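Local coordinates for protein Phenylalanine/tyrosine ammonia-lyase (Rhodosporidium toruloides, PDB 1Y2M) that catalyses the non-oxidative deamination of L-phenylalanine and L-tyrosine to trans-cinnamate and p-coumarate, releasing ammonia, at residues L315-R320 / T324-A329; P369-P374 / G433-T438; V42-I47 / M288-S293; M299-M304 / Y363-S368. All coordinates share one frame; numbering follows the deposited sequence.

Contact 1: residues L315-R320 / T324-A329; sequences LHDVTR and TQIEVA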
loop_
_atom_site.group_PDB
_atom_site.type_symbol
_atom_site.label_atom_id
_atom_site.label_comp_id
_atom_site.label_asym_id
_atom_site.label_seq_id
_atom_site.Cartn_x
_atom_site.Cartn_y
_atom_site.Cartn_z
ATOM N N LEU B 315 2.957 -22.775 -28.011
ATOM C CA LEU B 315 3.011 -22.463 -26.581
ATOM C C LEU B 315 2.057 -21.385 -26.166
ATOM O O LEU B 315 1.982 -21.047 -24.981
ATOM C CB LEU B 315 4.424 -22.092 -26.149
ATOM C CG LEU B 315 5.435 -23.244 -26.090
ATOM C CD1 LEU B 315 6.850 -22.704 -25.853
ATOM C CD2 LEU B 315 5.084 -24.214 -24.980
ATOM N N HIS B 316 1.379 -20.773 -27.138
ATOM C CA HIS B 316 0.458 -19.679 -26.845
ATOM C C HIS B 316 -0.872 -19.877 -27.585
ATOM O O HIS B 316 -1.882 -20.312 -26.979
ATOM C CB HIS B 316 1.141 -18.364 -27.185
ATOM C CG HIS B 316 2.486 -18.250 -26.572
ATOM N ND1 HIS B 316 2.682 -17.885 -25.255
ATOM C CD2 HIS B 316 3.703 -18.582 -27.058
ATOM C CE1 HIS B 316 3.981 -17.931 -24.980
ATOM N NE2 HIS B 316 4.621 -18.372 -26.055
ATOM N N ASP B 317 -0.836 -19.670 -28.900
ATOM C CA ASP B 317 -2.019 -19.795 -29.756
ATOM C C ASP B 317 -2.777 -21.113 -29.555
ATOM O O ASP B 317 -4.026 -21.140 -29.512
ATOM C CB ASP B 317 -1.615 -19.684 -31.225
ATOM C CG ASP B 317 -0.807 -18.420 -31.564
ATOM O OD1 ASP B 317 -1.178 -17.765 -32.557
ATOM O OD2 ASP B 317 0.182 -18.062 -30.875
ATOM N N VAL B 318 -2.035 -22.222 -29.453
ATOM C CA VAL B 318 -2.652 -23.516 -29.367
ATOM C C VAL B 318 -2.996 -23.844 -27.923
ATOM O O VAL B 318 -4.105 -24.338 -27.630
ATOM C CB VAL B 318 -1.754 -24.603 -29.917
ATOM C CG1 VAL B 318 -2.405 -25.973 -29.710
ATOM C CG2 VAL B 318 -1.498 -24.332 -31.422
ATOM N N THR B 319 -2.021 -23.684 -27.053
ATOM C CA THR B 319 -2.126 -24.260 -25.713
ATOM C C THR B 319 -2.736 -23.361 -24.628
ATOM O O THR B 319 -3.355 -23.883 -23.681
ATOM C CB THR B 319 -0.744 -24.754 -25.208
ATOM O OG1 THR B 319 0.247 -23.715 -25.365
ATOM C CG2 THR B 319 -0.334 -25.993 -25.945
ATOM N N ARG B 320 -2.579 -22.044 -24.746
ATOM C CA ARG B 320 -3.067 -21.145 -23.693
ATOM C C ARG B 320 -3.496 -19.818 -24.323
ATOM O O ARG B 320 -2.772 -18.812 -24.302
ATOM C CB ARG B 320 -2.025 -20.950 -22.568
ATOM C CG ARG B 320 -2.535 -20.056 -21.416
ATOM C CD ARG B 320 -1.616 -20.212 -20.245
ATOM N NE ARG B 320 -1.955 -19.492 -18.996
ATOM C CZ ARG B 320 -1.203 -18.601 -18.395
ATOM N NH1 ARG B 320 -0.125 -18.084 -18.984
ATOM N NH2 ARG B 320 -1.577 -18.166 -17.195
ATOM N N THR B 324 -3.942 -11.604 -25.530
ATOM C CA THR B 324 -2.775 -10.716 -25.389
ATOM C C THR B 324 -1.518 -11.500 -25.094
ATOM O O THR B 324 -0.419 -10.984 -25.359
ATOM C CB THR B 324 -2.972 -9.646 -24.327
ATOM O OG1 THR B 324 -3.403 -10.271 -23.106
ATOM C CG2 THR B 324 -3.994 -8.594 -24.823
ATOM N N GLN B 325 -1.635 -12.729 -24.587
ATOM C CA GLN B 325 -0.456 -13.579 -24.506
ATOM C C GLN B 325 0.018 -13.953 -25.927
ATOM O O GLN B 325 1.224 -13.910 -26.258
ATOM C CB GLN B 325 -0.777 -14.855 -23.748
ATOM C CG GLN B 325 0.458 -15.702 -23.490
ATOM C CD GLN B 325 0.158 -16.944 -22.694
ATOM O OE1 GLN B 325 -0.575 -16.897 -21.704
ATOM N NE2 GLN B 325 0.793 -18.071 -23.082
ATOM N N ILE B 326 -0.935 -14.360 -26.753
ATOM C CA ILE B 326 -0.681 -14.636 -28.172
ATOM C C ILE B 326 -0.019 -13.426 -28.819
ATOM O O ILE B 326 0.952 -13.559 -29.539
ATOM C CB ILE B 326 -1.976 -14.978 -28.874
ATOM C CG1 ILE B 326 -2.534 -16.321 -28.371
ATOM C CG2 ILE B 326 -1.809 -14.966 -30.378
ATOM C CD1 ILE B 326 -3.944 -16.599 -28.861
ATOM N N GLU B 327 -0.571 -12.247 -28.542
ATOM C CA GLU B 327 -0.058 -11.017 -29.112
ATOM C C GLU B 327 1.402 -10.774 -28.769
ATOM O O GLU B 327 2.218 -10.460 -29.630
ATOM C CB GLU B 327 -0.923 -9.852 -28.657
ATOM C CG GLU B 327 -0.390 -8.498 -28.976
ATOM C CD GLU B 327 -1.325 -7.357 -28.489
ATOM O OE1 GLU B 327 -2.496 -7.647 -28.173
ATOM O OE2 GLU B 327 -0.874 -6.217 -28.455
ATOM N N VAL B 328 1.709 -10.851 -27.483
ATOM C CA VAL B 328 3.068 -10.544 -27.026
ATOM C C VAL B 328 4.087 -11.592 -27.582
ATOM O O VAL B 328 5.164 -11.245 -28.090
ATOM C CB VAL B 328 3.123 -10.483 -25.489
ATOM C CG1 VAL B 328 4.577 -10.411 -25.016
ATOM C CG2 VAL B 328 2.251 -9.320 -24.950
ATOM N N ALA B 329 3.756 -12.861 -27.494
ATOM C CA ALA B 329 4.611 -13.922 -28.039
ATOM C C ALA B 329 4.854 -13.701 -29.524
ATOM O O ALA B 329 5.960 -13.850 -30.024
ATOM C CB ALA B 329 4.006 -15.266 -27.792
HETATM O O HOH W 1 1.666 -16.031 -30.836
#
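The His316 ring carries the Ala329 methyl over one face and the Gln325 amide at its edge. Ala329 CB lies 3.5 Å from the ring centroid and only 14° off the normal, a CH-pi contact. Two consecutive helices, 314-318 and 323-336, are joined by a short turn and pack against each other. At the edge, Gln325 NE2 donates to His316 ND1 at 2.9 Å in a nearly straight bond of 171°. The amide stands almost upright to the ring, and its N-H reaches ND1 tilted somewhat from the ring plane. ND1 is thus the acceptor, while NE2 on the far side bonds to Ser310 O. The two bonds fix the rotation of the ring. Gln325 NE2 also hydrogen-bonds to Asn412 OD1 of the second subunit. The Gln325 chain is extended, with CG anti to the backbone N (chi1 -173°), and this carries the amide across to the histidine. Gln325 OE1 lies 3.0 Å from Arg320 NH1. The main partner of Arg320 is Glu389 of the second subunit, a salt bridge. On the outer side, Ile326 CG2 rests 3.6 Å from Asp317 OD1. A water beside Asp317 donates to Ile326 O at 2.9 Å.

Contact 2: residues P369-P374 / G433-T438; sequences PQWLGP and GKLNFT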
loop_
_atom_site.group_PDB
_atom_site.type_symbol
_atom_site.label_atom_id
_atom_site.label_comp_id
_atom_site.label_asym_id
_atom_site.label_seq_id
_atom_site.Cartn_x
_atom_site.Cartn_y
_atom_site.Cartn_z
ATOM N N PRO B 369 5.788 -13.719 -22.263
ATOM C CA PRO B 369 4.405 -13.458 -22.811
ATOM C C PRO B 369 3.315 -13.623 -21.740
ATOM O O PRO B 369 2.304 -12.895 -21.742
ATOM C CB PRO B 369 4.254 -14.484 -23.930
ATOM C CG PRO B 369 5.710 -14.898 -24.262
ATOM C CD PRO B 369 6.418 -14.880 -22.938
ATOM N N GLN B 370 3.515 -14.620 -20.893
ATOM C CA GLN B 370 2.582 -14.916 -19.838
ATOM C C GLN B 370 2.598 -13.795 -18.781
ATOM O O GLN B 370 1.595 -13.553 -18.098
ATOM C CB GLN B 370 2.894 -16.292 -19.229
ATOM C CG GLN B 370 2.745 -17.478 -20.164
ATOM C CD GLN B 370 3.968 -17.779 -20.944
ATOM O OE1 GLN B 370 4.925 -17.037 -20.906
ATOM N NE2 GLN B 370 3.959 -18.920 -21.638
ATOM N N TRP B 371 3.732 -13.105 -18.627
ATOM C CA TRP B 371 3.842 -12.031 -17.657
ATOM C C TRP B 371 3.277 -10.720 -18.241
ATOM O O TRP B 371 2.560 -9.964 -17.558
ATOM C CB TRP B 371 5.318 -11.783 -17.362
ATOM C CG TRP B 371 5.535 -10.867 -16.163
ATOM C CD1 TRP B 371 5.843 -9.531 -16.145
ATOM C CD2 TRP B 371 5.461 -11.268 -14.782
ATOM N NE1 TRP B 371 5.989 -9.093 -14.837
ATOM C CE2 TRP B 371 5.761 -10.137 -13.989
ATOM C CE3 TRP B 371 5.148 -12.472 -14.143
ATOM C CZ2 TRP B 371 5.769 -10.189 -12.584
ATOM C CZ3 TRP B 371 5.162 -12.507 -12.754
ATOM C CH2 TRP B 371 5.458 -11.381 -12.005
ATOM N N LEU B 372 3.623 -10.428 -19.489
ATOM C CA LEU B 372 3.206 -9.166 -20.090
ATOM C C LEU B 372 1.757 -9.208 -20.614
ATOM O O LEU B 372 1.064 -8.170 -20.729
ATOM C CB LEU B 372 4.175 -8.832 -21.213
ATOM C CG LEU B 372 5.590 -8.412 -20.765
ATOM C CD1 LEU B 372 6.517 -8.275 -21.992
ATOM C CD2 LEU B 372 5.627 -7.161 -19.945
ATOM N N GLY B 373 1.288 -10.385 -21.041
ATOM C CA GLY B 373 -0.029 -10.488 -21.671
ATOM C C GLY B 373 -1.150 -9.859 -20.841
ATOM O O GLY B 373 -1.938 -9.018 -21.344
ATOM N N PRO B 374 -1.228 -10.235 -19.564
ATOM C CA PRO B 374 -2.325 -9.690 -18.773
ATOM C C PRO B 374 -2.369 -8.192 -18.670
ATOM O O PRO B 374 -3.436 -7.571 -18.794
ATOM C CB PRO B 374 -2.148 -10.369 -17.418
ATOM C CG PRO B 374 -1.567 -11.674 -17.747
ATOM C CD PRO B 374 -0.525 -11.283 -18.822
ATOM N N GLY B 433 8.218 -3.150 -15.217
ATOM C CA GLY B 433 9.506 -2.839 -14.581
ATOM C C GLY B 433 10.126 -4.079 -13.890
ATOM O O GLY B 433 11.324 -4.375 -14.065
ATOM N N LYS B 434 9.366 -4.811 -13.091
ATOM C CA LYS B 434 9.900 -6.005 -12.460
ATOM C C LYS B 434 10.425 -6.997 -13.499
ATOM O O LYS B 434 11.515 -7.517 -13.346
ATOM C CB LYS B 434 8.840 -6.624 -11.557
ATOM C CG LYS B 434 9.335 -7.854 -10.850
ATOM C CD LYS B 434 10.423 -7.590 -9.819
ATOM C CE LYS B 434 10.771 -8.888 -9.092
ATOM N NZ LYS B 434 11.678 -8.789 -7.868
ATOM N N LEU B 435 9.701 -7.212 -14.593
ATOM C CA LEU B 435 10.186 -8.105 -15.645
ATOM C C LEU B 435 11.517 -7.689 -16.227
ATOM O O LEU B 435 12.493 -8.459 -16.253
ATOM C CB LEU B 435 9.162 -8.167 -16.783
ATOM C CG LEU B 435 9.523 -9.218 -17.859
ATOM C CD1 LEU B 435 9.533 -10.670 -17.215
ATOM C CD2 LEU B 435 8.594 -9.148 -19.024
ATOM N N ASN B 436 11.567 -6.466 -16.721
ATOM C CA ASN B 436 12.787 -6.029 -17.374
ATOM C C ASN B 436 13.919 -5.925 -16.343
ATOM O O ASN B 436 15.069 -6.189 -16.664
ATOM C CB ASN B 436 12.564 -4.713 -18.143
ATOM C CG ASN B 436 11.600 -4.910 -19.312
ATOM O OD1 ASN B 436 10.510 -4.422 -19.282
ATOM N ND2 ASN B 436 12.012 -5.679 -20.332
ATOM N N PHE B 437 13.635 -5.535 -15.111
ATOM C CA PHE B 437 14.725 -5.527 -14.100
ATOM C C PHE B 437 15.287 -6.968 -13.989
ATOM O O PHE B 437 16.489 -7.188 -13.926
ATOM C CB PHE B 437 14.171 -5.145 -12.740
ATOM C CG PHE B 437 15.093 -5.465 -11.605
ATOM C CD1 PHE B 437 16.294 -4.806 -11.451
ATOM C CD2 PHE B 437 14.769 -6.455 -10.728
ATOM C CE1 PHE B 437 17.160 -5.124 -10.424
ATOM C CE2 PHE B 437 15.637 -6.809 -9.701
ATOM C CZ PHE B 437 16.832 -6.124 -9.554
ATOM N N THR B 438 14.410 -7.952 -13.859
ATOM C CA THR B 438 14.878 -9.335 -13.661
ATOM C C THR B 438 15.638 -9.848 -14.861
ATOM O O THR B 438 16.657 -10.580 -14.723
ATOM C CB THR B 438 13.778 -10.373 -13.319
ATOM O OG1 THR B 438 12.821 -10.513 -14.388
ATOM C CG2 THR B 438 13.053 -9.961 -12.054
#
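Leu435 meets Trp371 with its CB and Leu372 with one of its methyls. CB sits 3.6 Å from Trp371 CD1 and 3.8 Å from Trp371 NE1, so the root of the leucine lies against the pyrrole part of the indole. CG follows, 4.1 Å from Trp371 CD1. There the chain forks. CD1 stays with the indole and lies over one face of it, 4.0 Å from Trp371 CD1. CD2 turns to the neighbouring residue and comes 3.5 Å from Leu372 CG. The Leu372 methyls CD1 and CD2 are each 3.7 Å from it, so Leu435 CD2 sits against the branch point and both methyls of Leu372. The two leucines are set roughly perpendicular, whereas the leucine and the indole run antiparallel alongside each other. This is apolar helix-to-helix packing between helix 368-391 and helix 416-443, part of the largely helical core of the PAL/histidase fold. Leu435 has CG anti to the backbone N (chi1 -173°), which sends the fork out toward helix 368-391. Trp371 has the same first torsion, near 180°, and its indole reaches back toward helix 416-443. There NE1 bonds to Gln431 O, one turn before Leu435, which ties down the indole N-H. Leu372 also touches Ser293 and Gln294 of helix 273-303. On helix 416-443, Thr438 OG1 donates to Leu435 O at 2.8 Å.

Contact 3: residues V42-I47 / M288-S293; sequences VTQVDI and MLSLLS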
loop_
_atom_site.group_PDB
_atom_site.type_symbol
_atom_site.label_atom_id
_atom_site.label_comp_id
_atom_site.label_asym_id
_atom_site.label_seq_id
_atom_site.Cartn_x
_atom_site.Cartn_y
_atom_site.Cartn_z
ATOM N N VAL B 42 -7.761 -6.983 -32.242
ATOM C CA VAL B 42 -7.071 -5.698 -32.125
ATOM C C VAL B 42 -5.861 -5.888 -31.261
ATOM O O VAL B 42 -5.882 -6.708 -30.341
ATOM C CB VAL B 42 -7.933 -4.624 -31.507
ATOM C CG1 VAL B 42 -8.130 -4.872 -29.981
ATOM C CG2 VAL B 42 -7.345 -3.220 -31.808
ATOM N N THR B 43 -4.798 -5.174 -31.570
ATOM C CA THR B 43 -3.570 -5.342 -30.818
ATOM C C THR B 43 -3.067 -3.993 -30.382
ATOM O O THR B 43 -3.442 -2.948 -30.924
ATOM C CB THR B 43 -2.473 -6.012 -31.661
ATOM O OG1 THR B 43 -2.164 -5.146 -32.771
ATOM C CG2 THR B 43 -2.926 -7.392 -32.176
ATOM N N GLN B 44 -2.125 -4.022 -29.451
ATOM C CA GLN B 44 -1.510 -2.807 -28.968
ATOM C C GLN B 44 -0.735 -2.138 -30.092
ATOM O O GLN B 44 -0.793 -0.933 -30.253
ATOM C CB GLN B 44 -0.617 -3.120 -27.764
ATOM C CG GLN B 44 0.060 -1.911 -27.170
ATOM C CD GLN B 44 0.645 -2.240 -25.828
ATOM O OE1 GLN B 44 1.437 -3.189 -25.744
ATOM N NE2 GLN B 44 0.266 -1.486 -24.759
ATOM N N VAL B 45 -0.016 -2.923 -30.901
ATOM C CA VAL B 45 0.649 -2.327 -32.041
ATOM C C VAL B 45 -0.339 -1.616 -32.972
ATOM O O VAL B 45 -0.033 -0.495 -33.428
ATOM C CB VAL B 45 1.484 -3.391 -32.848
ATOM C CG1 VAL B 45 2.080 -2.728 -34.109
ATOM C CG2 VAL B 45 2.623 -3.978 -32.000
ATOM N N ASP B 46 -1.498 -2.235 -33.271
ATOM C CA ASP B 46 -2.548 -1.573 -34.089
ATOM C C ASP B 46 -2.950 -0.205 -33.479
ATOM O O ASP B 46 -3.084 0.802 -34.192
ATOM C CB ASP B 46 -3.845 -2.407 -34.163
ATOM C CG ASP B 46 -3.707 -3.693 -34.958
ATOM O OD1 ASP B 46 -2.753 -3.788 -35.781
ATOM O OD2 ASP B 46 -4.582 -4.599 -34.750
ATOM N N ILE B 47 -3.160 -0.202 -32.163
ATOM C CA ILE B 47 -3.543 0.985 -31.405
ATOM C C ILE B 47 -2.473 2.082 -31.480
ATOM O O ILE B 47 -2.741 3.255 -31.750
ATOM C CB ILE B 47 -3.844 0.610 -29.934
ATOM C CG1 ILE B 47 -5.171 -0.169 -29.924
ATOM C CG2 ILE B 47 -3.870 1.866 -29.057
ATOM C CD1 ILE B 47 -5.573 -0.837 -28.592
HETATM N N MSE B 288 3.807 2.799 -25.282
HETATM C CA MSE B 288 5.141 2.785 -25.891
HETATM C C MSE B 288 6.117 1.983 -25.045
HETATM O O MSE B 288 6.948 1.242 -25.551
HETATM C CB MSE B 288 5.704 4.193 -26.094
HETATM C CG MSE B 288 4.805 5.124 -26.800
HETATM SE SE MSE B 288 4.194 4.433 -28.540
HETATM C CE MSE B 288 2.751 5.826 -28.748
ATOM N N LEU B 289 5.997 2.123 -23.725
ATOM C CA LEU B 289 6.902 1.493 -22.814
ATOM C C LEU B 289 6.599 -0.026 -22.810
ATOM O O LEU B 289 7.502 -0.822 -22.705
ATOM C CB LEU B 289 6.763 2.092 -21.426
ATOM C CG LEU B 289 7.303 3.493 -21.205
ATOM C CD1 LEU B 289 6.862 4.018 -19.855
ATOM C CD2 LEU B 289 8.821 3.503 -21.285
ATOM N N SER B 290 5.353 -0.409 -23.023
ATOM C CA SER B 290 4.983 -1.813 -23.133
ATOM C C SER B 290 5.649 -2.408 -24.355
ATOM O O SER B 290 6.221 -3.496 -24.305
ATOM C CB SER B 290 3.461 -1.907 -23.313
ATOM O OG SER B 290 3.051 -3.231 -23.551
ATOM N N LEU B 291 5.621 -1.673 -25.475
ATOM C CA LEU B 291 6.266 -2.171 -26.712
ATOM C C LEU B 291 7.769 -2.234 -26.546
ATOM O O LEU B 291 8.431 -3.166 -26.999
ATOM C CB LEU B 291 5.866 -1.348 -27.932
ATOM C CG LEU B 291 4.381 -1.467 -28.343
ATOM C CD1 LEU B 291 4.134 -0.671 -29.646
ATOM C CD2 LEU B 291 3.956 -2.902 -28.536
ATOM N N LEU B 292 8.330 -1.253 -25.879
ATOM C CA LEU B 292 9.785 -1.239 -25.617
ATOM C C LEU B 292 10.216 -2.417 -24.723
ATOM O O LEU B 292 11.273 -3.011 -24.904
ATOM C CB LEU B 292 10.218 0.111 -25.055
ATOM C CG LEU B 292 11.677 0.287 -24.619
ATOM C CD1 LEU B 292 12.624 0.040 -25.826
ATOM C CD2 LEU B 292 11.953 1.635 -23.990
ATOM N N SER B 293 9.379 -2.769 -23.760
ATOM C CA SER B 293 9.621 -3.918 -22.877
ATOM C C SER B 293 9.736 -5.208 -23.702
ATOM O O SER B 293 10.572 -6.073 -23.434
ATOM C CB SER B 293 8.475 -4.068 -21.875
ATOM O OG SER B 293 8.742 -5.211 -21.074
#
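Gln44 lays its amide end against the side chain of Ser290. Ser290 OG donates to Gln44 OE1 at 2.7 Å, and the donor is tilted 17° from the carbonyl plane. Ser290 CB lies off the outer end of the amide, between its O and N, 3.4 Å from Gln44 OE1 and 3.5 Å from Gln44 NE2. Both side chains reach out to meet: Gln44 is extended with CG anti to the backbone N (chi1 -179°), and Ser290 OG is likewise anti to its own N. The other amide atom is also used. Gln44 NE2 bonds to His287 ND1, so helix 273-303 holds the amide by both ends and its flip is fixed. Beside this polar pair lies a small apolar one. Leu291 CD2 comes 3.9 Å from Val45 CG2 and 3.8 Å from Gln44 OE1, and the valine and leucine cross at about a right angle. The contact joins the first turn of helix 44-52 to the middle of the long helix 273-303, away from the annotated sites. Helix 44-52 starts with a capping box. Asp46 N donates to Thr43 OG1 at 3.0 Å, and Thr43 N returns a more bent bond, 136°, to Asp46 OD2. An alanine in place of Gln44 would take away the amide, and Ser290 OG and His287 ND1 would probably each be left without this mate in a buried spot. The backbone N of Gln44 is held as well, by Glu327 OE2 of helix 323-336.

Contact 4: residues M299-M304 / Y363-S368; sequences MTVEAM and YPLRTS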
loop_
_atom_site.group_PDB
_atom_site.type_symbol
_atom_site.label_atom_id
_atom_site.label_comp_id
_atom_site.label_asym_id
_atom_site.label_seq_id
_atom_site.Cartn_x
_atom_site.Cartn_y
_atom_site.Cartn_z
HETATM N N MSE B 299 15.831 -8.481 -27.437
HETATM C CA MSE B 299 17.285 -8.189 -27.507
HETATM C C MSE B 299 18.068 -8.886 -26.420
HETATM O O MSE B 299 19.241 -9.257 -26.567
HETATM C CB MSE B 299 17.500 -6.693 -27.535
HETATM C CG MSE B 299 16.902 -6.139 -28.743
HETATM SE SE MSE B 299 17.252 -4.214 -28.940
HETATM C CE MSE B 299 18.915 -4.348 -29.807
ATOM N N THR B 300 17.416 -9.041 -25.278
ATOM C CA THR B 300 18.017 -9.833 -24.183
ATOM C C THR B 300 18.136 -11.312 -24.536
ATOM O O THR B 300 19.118 -11.971 -24.179
ATOM C CB THR B 300 17.283 -9.601 -22.854
ATOM O OG1 THR B 300 17.210 -8.185 -22.553
ATOM C CG2 THR B 300 17.990 -10.306 -21.698
ATOM N N VAL B 301 17.124 -11.886 -25.190
ATOM C CA VAL B 301 17.241 -13.283 -25.610
ATOM C C VAL B 301 18.478 -13.371 -26.517
ATOM O O VAL B 301 19.279 -14.309 -26.407
ATOM C CB VAL B 301 15.966 -13.776 -26.352
ATOM C CG1 VAL B 301 16.187 -15.139 -26.985
ATOM C CG2 VAL B 301 14.729 -13.818 -25.414
ATOM N N GLU B 302 18.652 -12.384 -27.397
ATOM C CA GLU B 302 19.819 -12.395 -28.293
ATOM C C GLU B 302 21.146 -12.289 -27.514
ATOM O O GLU B 302 22.040 -13.102 -27.670
ATOM C CB GLU B 302 19.703 -11.279 -29.338
ATOM C CG GLU B 302 18.565 -11.500 -30.307
ATOM C CD GLU B 302 18.612 -10.475 -31.446
ATOM O OE1 GLU B 302 18.290 -9.313 -31.152
ATOM O OE2 GLU B 302 19.003 -10.805 -32.613
ATOM N N ALA B 303 21.248 -11.328 -26.594
ATOM C CA ALA B 303 22.480 -11.154 -25.822
ATOM C C ALA B 303 22.786 -12.400 -24.980
ATOM O O ALA B 303 23.922 -12.728 -24.769
ATOM C CB ALA B 303 22.378 -9.967 -24.910
HETATM N N MSE B 304 21.744 -13.096 -24.526
HETATM C CA MSE B 304 21.901 -14.281 -23.658
HETATM C C MSE B 304 22.041 -15.564 -24.455
HETATM O O MSE B 304 22.123 -16.618 -23.879
HETATM C CB MSE B 304 20.697 -14.385 -22.740
HETATM C CG MSE B 304 20.573 -13.245 -21.755
HETATM SE SE MSE B 304 21.831 -13.621 -20.245
HETATM C CE MSE B 304 20.891 -15.137 -19.337
ATOM N N TYR B 363 12.876 -17.611 -16.019
ATOM C CA TYR B 363 11.517 -17.127 -16.216
ATOM C C TYR B 363 11.430 -15.728 -16.800
ATOM O O TYR B 363 10.419 -15.422 -17.519
ATOM C CB TYR B 363 10.709 -17.207 -14.917
ATOM C CG TYR B 363 10.262 -18.577 -14.468
ATOM C CD1 TYR B 363 10.760 -19.759 -15.005
ATOM C CD2 TYR B 363 9.401 -18.661 -13.362
ATOM C CE1 TYR B 363 10.330 -21.029 -14.493
ATOM C CE2 TYR B 363 9.025 -19.839 -12.869
ATOM C CZ TYR B 363 9.449 -21.011 -13.422
ATOM O OH TYR B 363 8.995 -22.169 -12.798
ATOM N N PRO B 364 12.397 -14.819 -16.486
ATOM C CA PRO B 364 12.285 -13.488 -17.089
ATOM C C PRO B 364 12.157 -13.460 -18.623
ATOM O O PRO B 364 11.492 -12.612 -19.184
ATOM C CB PRO B 364 13.542 -12.767 -16.570
ATOM C CG PRO B 364 13.690 -13.423 -15.170
ATOM C CD PRO B 364 13.502 -14.878 -15.496
ATOM N N LEU B 365 12.773 -14.429 -19.279
ATOM C CA LEU B 365 12.659 -14.584 -20.721
ATOM C C LEU B 365 11.546 -15.578 -21.095
ATOM O O LEU B 365 10.672 -15.271 -21.910
ATOM C CB LEU B 365 14.006 -15.076 -21.260
ATOM C CG LEU B 365 15.131 -14.041 -21.139
ATOM C CD1 LEU B 365 16.447 -14.619 -21.731
ATOM C CD2 LEU B 365 14.777 -12.650 -21.770
ATOM N N ARG B 366 11.577 -16.767 -20.498
ATOM C CA ARG B 366 10.688 -17.858 -20.924
ATOM C C ARG B 366 9.217 -17.628 -20.563
ATOM O O ARG B 366 8.352 -18.175 -21.236
ATOM C CB ARG B 366 11.170 -19.183 -20.374
ATOM C CG ARG B 366 10.266 -20.418 -20.649
ATOM C CD ARG B 366 11.053 -21.701 -20.565
ATOM N NE ARG B 366 11.761 -21.890 -19.300
ATOM C CZ ARG B 366 11.388 -22.698 -18.314
ATOM N NH1 ARG B 366 10.240 -23.369 -18.366
ATOM N NH2 ARG B 366 12.155 -22.810 -17.243
ATOM N N THR B 367 8.948 -16.832 -19.528
ATOM C CA THR B 367 7.548 -16.550 -19.151
ATOM C C THR B 367 7.117 -15.140 -19.507
ATOM O O THR B 367 6.047 -14.658 -19.044
ATOM C CB THR B 367 7.257 -16.804 -17.624
ATOM O OG1 THR B 367 7.841 -15.771 -16.821
ATOM C CG2 THR B 367 7.693 -18.188 -17.184
ATOM N N SER B 368 7.900 -14.451 -20.345
ATOM C CA SER B 368 7.602 -13.058 -20.685
ATOM C C SER B 368 6.215 -12.849 -21.309
ATOM O O SER B 368 5.505 -11.926 -20.918
ATOM C CB SER B 368 8.766 -12.413 -21.459
ATOM O OG SER B 368 9.159 -13.152 -22.606
#
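Leu365 points its forked end at Val301, Thr300 and Met304. This is apolar packing of the short helix 363-366 against the C-terminal end of the long helix 273-303. The leucine has CG anti to its carbonyl carbon (chi1 -67°) and an extended second torsion (chi2 -179°), which presents both methyls to the long helix. CD2 lies 3.8 Å from Val301 CG2 and 4.0 Å from Thr300 CG2. CD1 lies 4.1 Å from Val301 CG2 and is the methyl nearest to Met304, a selenomethionine, whose CG is 4.3 Å away. Thr300 turns its methyl to the leucine because CG2 is anti to the backbone N. Its OG1 is left beside the backbone, where it bonds to Leu296 O and to His527. Cutting Leu365 back to alanine would remove both methyls and is likely to leave a gap beside Val301 CG2, Thr300 CG2 and Met304 CG. The next residue, Arg366, leads away from this interface; by similarity it binds cinnamate, and its NH1 bonds to Gly410 O of the second subunit. Two hydroxyls close the turn after the helix. Thr367 OG1 donates to Tyr363 O from above the carbonyl plane, and Ser368 OG donates to Leu365 O at 2.7 Å.

Contacts 1, 2 and 3 touch one another, and contact 4 joins them through contact 2. Contacts 2 and 4 are closest, with centres 10 Å apart; Leu435 CD1 lies 3.4 Å from Pro364 O. Contact 2 joins contact 1 through Thr324 OG1 and Gly373 O (2.6 Å), and contact 3 through Asn436 OD1 and Ser293 OG (2.6 Å). Contacts 1 and 3 are linked by Glu327 OE2 and Gln44 N at 2.7 Å. Contacts 3 and 4 share helix 273-303 but do not touch. Contact 4 holds Arg366, a cinnamate-binding residue by similarity. Its side chain is about 7 Å from that of Leu315 in contact 1 and about 9 Å from that of Leu435. Contacts 1, 2 and 4 touch the second subunit.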